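PDB 3U52: phenol hydroxylase component phL from Pseudomonas stutzeri, which probably forms the beta subunit of the hydroxylase of a bacterial multicomponent phenol hydroxylase, an enzyme family that hydroxylates aromatic compounds. Local coordinates for residues T115-L120 against K186-D191; L119-V124 against A301-G306. All blocks are in the same frame, centred on the assembly; numbering follows the deposited sequence.

In the fold
Helix 113-122 is common to both contacts and shows how one short helix in an almost all-helical subunit can be gripped from two directions. Along the chain, contact 1 joins it to helix 180-191, 66 residues further on, whereas contact 2 joins its final turn to the turn that follows helix 276-302, 177 residues away. The two centres lie about 9 Å apart, on the same side of the chain's centre and 21 to 23 Å from it. They also meet physically: Tyr188 CD1 of contact 1 lies 3.8 Å from Arg121 CA of contact 2. The last turns of one helix thus bring distant parts of the sequence together.

Contact 1 of 2, residues T115-L120 against K186-D191; sequences TQKQLL and KAYWMD
Tyr188 reaches from helix 180-191 to helix 113-122 and carries its side of the contact, with Leu120 and Lys117 as its partners. The two backbones stay well apart, Leu120 CA and Tyr188 CA being 8.1 Å from each other, and the aromatic ring spans the interval. Its CB points toward the other helix, and with CG beside the backbone N and opposite the carbonyl carbon (chi1 -61°) the ring extends across the gap. Leu120 O sits obliquely to the Tyr188 ring, 3.5 Å from Tyr188 CD1, while Tyr188 CE1 packs against Leu120 CB at 4.1 Å. Leu120 O also accepts a hydrogen bond from the hydroxyl of Ser185; toward the ring it makes only a van der Waals contact. Farther out, Lys117 crosses Tyr188 at about a right angle. Lys117, bent at chi2 (48°), brings CG to 4.2 Å from Tyr188 OH before its amine turns off from helix 180-191. The phenol oxygen hydrogen-bonds Glu184, whose other carboxylate oxygen makes a long, weak ion pair with Lys117 NZ. A phenylalanine in place of Tyr188 would probably keep the contact with Leu120 but leave Glu184 without this hydrogen bond. Elsewhere on helix 180-191, Lys186 and Trp189 meet a chain of another protein in the assembly, Lys186 NZ through hydrogen bonds to its backbone. The chemistry is therefore split along one side chain: van der Waals packing along one side of the ring, and at the hydroxyl a bond to a carboxylate that also pairs, weakly and at long range, with Lys117.

Contact 2 of 2, residues L119-V124 against A301-G306; sequences LLRLLV and AEASVG
Leu122 and Ser304 mark the nearest approach of the two backbones, their CA atoms 7.8 Å apart, where the last turn of helix 113-122 faces the turn after helix 276-302. In 119-124, Leu119 O accepts from both Leu123 N and Val124 N. In 301-306 the chain leaves helix 276-302 through a turn in which Ala301 O accepts from Ser304 N at 3.1 Å and Gly306 N at 2.8 Å, the two donors arriving from opposite faces of its plane. Gly306 has a positive phi (103°), and a CB there would press on the preceding carbonyl oxygen.

Between them Leu122 forks over the turn. Leu122 CD2 meets Ala303 CB at 4.1 Å, whereas Leu122 CD1 lies 4.0 Å from Ala303 O and 4.2 Å from Ser304 CB. Arg121 flanks this pair, with NH1 4.2 Å from Ala303 CB in an oblique approach; its NE makes a salt bridge with Asp192. Ser304 OG reaches back to Leu300 O in the helix before it. Met194 and Trp237, which both touch Leu122, extend the apolar surroundings. With no hydrogen bond across it, the contact rests on van der Waals packing of Leu122 against the Ala303 methyl and the neighbouring turn.

Contact 1 of 2, residues T115-L120 against K186-D191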
loop_
_atom_site.group_PDB
_atom_site.type_symbol
_atom_site.label_atom_id
_atom_site.label_comp_id
_atom_site.label_asym_id
_atom_site.label_seq_id
_atom_site.Cartn_x
_atom_site.Cartn_y
_atom_site.Cartn_z
ATOM N N THR D 115 -31.501 9.123 36.796
ATOM C CA THR D 115 -30.197 8.581 36.438
ATOM C C THR D 115 -29.590 9.340 35.252
ATOM O O THR D 115 -28.393 9.618 35.237
ATOM C CB THR D 115 -30.320 7.106 36.098
ATOM O OG1 THR D 115 -30.944 6.434 37.197
ATOM C CG2 THR D 115 -28.982 6.495 35.828
ATOM N N GLN D 116 -30.416 9.688 34.270
ATOM C CA GLN D 116 -29.951 10.501 33.159
ATOM C C GLN D 116 -29.448 11.888 33.584
ATOM O O GLN D 116 -28.473 12.397 33.016
ATOM C CB GLN D 116 -31.050 10.666 32.130
ATOM C CG GLN D 116 -31.466 9.392 31.412
ATOM C CD GLN D 116 -32.647 9.628 30.495
ATOM O OE1 GLN D 116 -33.254 10.687 30.519
ATOM N NE2 GLN D 116 -32.960 8.650 29.658
ATOM N N LYS D 117 -30.110 12.498 34.579
ATOM C CA LYS D 117 -29.694 13.824 35.051
ATOM C C LYS D 117 -28.367 13.756 35.769
ATOM O O LYS D 117 -27.543 14.635 35.607
ATOM C CB LYS D 117 -30.773 14.499 35.897
ATOM C CG LYS D 117 -31.805 15.319 35.053
ATOM C CD LYS D 117 -32.370 14.540 33.809
ATOM C CE LYS D 117 -33.301 15.385 32.933
ATOM N NZ LYS D 117 -33.361 14.806 31.549
ATOM N N GLN D 118 -28.152 12.688 36.534
ATOM C CA GLN D 118 -26.860 12.417 37.157
ATOM C C GLN D 118 -25.734 12.341 36.124
ATOM O O GLN D 118 -24.630 12.761 36.409
ATOM C CB GLN D 118 -26.869 11.109 37.962
ATOM C CG GLN D 118 -27.603 11.173 39.318
ATOM C CD GLN D 118 -27.505 9.847 40.109
ATOM O OE1 GLN D 118 -28.058 8.825 39.700
ATOM N NE2 GLN D 118 -26.808 9.875 41.246
ATOM N N LEU D 119 -25.993 11.784 34.945
ATOM C CA LEU D 119 -24.958 11.772 33.890
ATOM C C LEU D 119 -24.730 13.142 33.296
ATOM O O LEU D 119 -23.593 13.537 33.046
ATOM C CB LEU D 119 -25.321 10.794 32.785
ATOM C CG LEU D 119 -25.388 9.315 33.175
ATOM C CD1 LEU D 119 -25.755 8.494 31.968
ATOM C CD2 LEU D 119 -24.072 8.808 33.798
ATOM N N LEU D 120 -25.820 13.862 33.063
ATOM C CA LEU D 120 -25.745 15.209 32.517
ATOM C C LEU D 120 -25.042 16.163 33.478
ATOM O O LEU D 120 -24.471 17.185 33.063
ATOM C CB LEU D 120 -27.140 15.720 32.206
ATOM C CG LEU D 120 -27.855 14.968 31.094
ATOM C CD1 LEU D 120 -29.168 15.675 30.708
ATOM C CD2 LEU D 120 -26.892 14.807 29.886
ATOM N N LYS D 186 -24.719 21.958 29.828
ATOM C CA LYS D 186 -24.008 23.227 29.816
ATOM C C LYS D 186 -24.494 24.190 30.914
ATOM O O LYS D 186 -23.692 24.880 31.497
ATOM C CB LYS D 186 -24.081 23.915 28.482
ATOM C CG LYS D 186 -23.036 25.023 28.323
ATOM C CD LYS D 186 -22.732 25.101 26.854
ATOM C CE LYS D 186 -21.756 26.190 26.499
ATOM N NZ LYS D 186 -21.862 26.392 24.999
ATOM N N ALA D 187 -25.789 24.197 31.195
ATOM C CA ALA D 187 -26.344 25.012 32.258
ATOM C C ALA D 187 -25.756 24.607 33.602
ATOM O O ALA D 187 -25.469 25.480 34.396
ATOM C CB ALA D 187 -27.861 24.952 32.260
ATOM N N TYR D 188 -25.507 23.311 33.844
ATOM C CA TYR D 188 -24.776 22.882 35.074
ATOM C C TYR D 188 -23.338 23.474 35.161
ATOM O O TYR D 188 -22.933 24.023 36.177
ATOM C CB TYR D 188 -24.735 21.339 35.218
ATOM C CG TYR D 188 -26.094 20.682 35.326
ATOM C CD1 TYR D 188 -26.470 19.655 34.470
ATOM C CD2 TYR D 188 -27.014 21.112 36.282
ATOM C CE1 TYR D 188 -27.723 19.057 34.561
ATOM C CE2 TYR D 188 -28.264 20.536 36.392
ATOM C CZ TYR D 188 -28.617 19.516 35.514
ATOM O OH TYR D 188 -29.869 18.972 35.625
ATOM N N TRP D 189 -22.579 23.342 34.077
ATOM C CA TRP D 189 -21.233 23.900 33.957
ATOM C C TRP D 189 -21.210 25.389 34.311
ATOM O O TRP D 189 -20.326 25.825 35.072
ATOM C CB TRP D 189 -20.720 23.669 32.532
ATOM C CG TRP D 189 -19.435 24.241 32.194
ATOM C CD1 TRP D 189 -19.208 25.284 31.327
ATOM C CD2 TRP D 189 -18.161 23.822 32.674
ATOM N NE1 TRP D 189 -17.850 25.539 31.246
ATOM C CE2 TRP D 189 -17.190 24.663 32.074
ATOM C CE3 TRP D 189 -17.732 22.813 33.569
ATOM C CZ2 TRP D 189 -15.819 24.497 32.294
ATOM C CZ3 TRP D 189 -16.355 22.676 33.811
ATOM C CH2 TRP D 189 -15.426 23.526 33.201
ATOM N N MET D 190 -22.169 26.135 33.788
ATOM C CA MET D 190 -22.201 27.609 33.908
ATOM C C MET D 190 -22.742 28.108 35.275
ATOM O O MET D 190 -22.216 29.087 35.841
ATOM C CB MET D 190 -23.021 28.243 32.795
ATOM C CG MET D 190 -22.407 28.166 31.369
ATOM S SD MET D 190 -20.765 28.867 31.236
ATOM C CE MET D 190 -21.111 30.642 31.268
ATOM N N ASP D 191 -23.747 27.411 35.794
ATOM C CA ASP D 191 -24.523 27.880 36.963
ATOM C C ASP D 191 -24.582 26.984 38.201
ATOM O O ASP D 191 -24.909 27.471 39.269
ATOM C CB ASP D 191 -25.942 28.214 36.530
ATOM C CG ASP D 191 -25.986 29.301 35.465
ATOM O OD1 ASP D 191 -25.182 30.273 35.528
ATOM O OD2 ASP D 191 -26.824 29.181 34.541
#

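Contact 2 of 2, residues L119-V124 against A301-G306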
loop_
_atom_site.group_PDB
_atom_site.type_symbol
_atom_site.label_atom_id
_atom_site.label_comp_id
_atom_site.label_asym_id
_atom_site.label_seq_id
_atom_site.Cartn_x
_atom_site.Cartn_y
_atom_site.Cartn_z
ATOM N N LEU D 119 -25.993 11.784 34.945
ATOM C CA LEU D 119 -24.958 11.772 33.890
ATOM C C LEU D 119 -24.730 13.142 33.296
ATOM O O LEU D 119 -23.593 13.537 33.046
ATOM C CB LEU D 119 -25.321 10.794 32.785
ATOM C CG LEU D 119 -25.388 9.315 33.175
ATOM C CD1 LEU D 119 -25.755 8.494 31.968
ATOM C CD2 LEU D 119 -24.072 8.808 33.798
ATOM N N LEU D 120 -25.820 13.862 33.063
ATOM C CA LEU D 120 -25.745 15.209 32.517
ATOM C C LEU D 120 -25.042 16.163 33.478
ATOM O O LEU D 120 -24.471 17.185 33.063
ATOM C CB LEU D 120 -27.140 15.720 32.206
ATOM C CG LEU D 120 -27.855 14.968 31.094
ATOM C CD1 LEU D 120 -29.168 15.675 30.708
ATOM C CD2 LEU D 120 -26.892 14.807 29.886
ATOM N N ARG D 121 -25.098 15.828 34.767
ATOM C CA ARG D 121 -24.583 16.697 35.827
ATOM C C ARG D 121 -23.176 16.308 36.276
ATOM O O ARG D 121 -22.371 17.190 36.606
ATOM C CB ARG D 121 -25.552 16.746 37.040
ATOM C CG ARG D 121 -25.037 17.576 38.211
ATOM C CD ARG D 121 -26.108 17.779 39.298
ATOM N NE ARG D 121 -25.672 18.770 40.286
ATOM C CZ ARG D 121 -25.220 18.496 41.509
ATOM N NH1 ARG D 121 -25.163 17.240 41.967
ATOM N NH2 ARG D 121 -24.857 19.503 42.297
ATOM N N LEU D 122 -22.874 15.011 36.293
ATOM C CA LEU D 122 -21.592 14.569 36.844
ATOM C C LEU D 122 -20.542 14.251 35.771
ATOM O O LEU D 122 -19.357 14.448 36.005
ATOM C CB LEU D 122 -21.803 13.351 37.742
ATOM C CG LEU D 122 -22.752 13.632 38.915
ATOM C CD1 LEU D 122 -22.991 12.349 39.702
ATOM C CD2 LEU D 122 -22.169 14.738 39.804
ATOM N N LEU D 123 -21.003 13.787 34.613
ATOM C CA LEU D 123 -20.126 13.259 33.538
ATOM C C LEU D 123 -20.042 14.186 32.330
ATOM O O LEU D 123 -18.959 14.612 31.937
ATOM C CB LEU D 123 -20.588 11.851 33.093
ATOM C CG LEU D 123 -19.672 11.175 32.043
ATOM C CD1 LEU D 123 -18.278 10.990 32.638
ATOM C CD2 LEU D 123 -20.248 9.858 31.610
ATOM N N VAL D 124 -21.174 14.519 31.737
ATOM C CA VAL D 124 -21.140 15.256 30.483
ATOM C C VAL D 124 -20.401 16.615 30.542
ATOM O O VAL D 124 -19.716 16.952 29.567
ATOM C CB VAL D 124 -22.550 15.302 29.780
ATOM C CG1 VAL D 124 -22.530 16.181 28.561
ATOM C CG2 VAL D 124 -22.993 13.852 29.412
ATOM N N ALA D 301 -16.208 14.834 43.607
ATOM C CA ALA D 301 -16.061 13.609 44.393
ATOM C C ALA D 301 -17.189 13.566 45.431
ATOM O O ALA D 301 -17.829 12.533 45.579
ATOM C CB ALA D 301 -14.686 13.508 45.053
ATOM N N GLU D 302 -17.477 14.707 46.071
ATOM C CA GLU D 302 -18.463 14.764 47.156
ATOM C C GLU D 302 -19.875 14.415 46.676
ATOM O O GLU D 302 -20.685 13.881 47.432
ATOM C CB GLU D 302 -18.459 16.148 47.826
ATOM C CG GLU D 302 -17.270 16.360 48.774
ATOM C CD GLU D 302 -17.129 17.792 49.338
ATOM O OE1 GLU D 302 -16.360 17.929 50.323
ATOM O OE2 GLU D 302 -17.740 18.777 48.819
ATOM N N ALA D 303 -20.160 14.743 45.417
ATOM C CA ALA D 303 -21.489 14.570 44.842
ATOM C C ALA D 303 -21.692 13.169 44.265
ATOM O O ALA D 303 -22.738 12.879 43.701
ATOM C CB ALA D 303 -21.734 15.627 43.783
ATOM N N SER D 304 -20.683 12.312 44.403
ATOM C CA SER D 304 -20.681 11.025 43.704
ATOM C C SER D 304 -20.047 9.976 44.586
ATOM O O SER D 304 -20.721 9.378 45.428
ATOM C CB SER D 304 -19.952 11.113 42.331
ATOM O OG SER D 304 -18.592 11.509 42.478
ATOM N N VAL D 305 -18.752 9.767 44.410
ATOM C CA VAL D 305 -18.093 8.586 44.966
ATOM C C VAL D 305 -17.590 8.819 46.418
ATOM O O VAL D 305 -17.311 7.871 47.135
ATOM C CB VAL D 305 -16.984 8.028 43.973
ATOM C CG1 VAL D 305 -15.815 9.008 43.833
ATOM C CG2 VAL D 305 -16.487 6.674 44.410
ATOM N N GLY D 306 -17.506 10.084 46.840
ATOM C CA GLY D 306 -17.117 10.457 48.208
ATOM C C GLY D 306 -15.691 10.946 48.227
ATOM O O GLY D 306 -14.887 10.545 47.375
#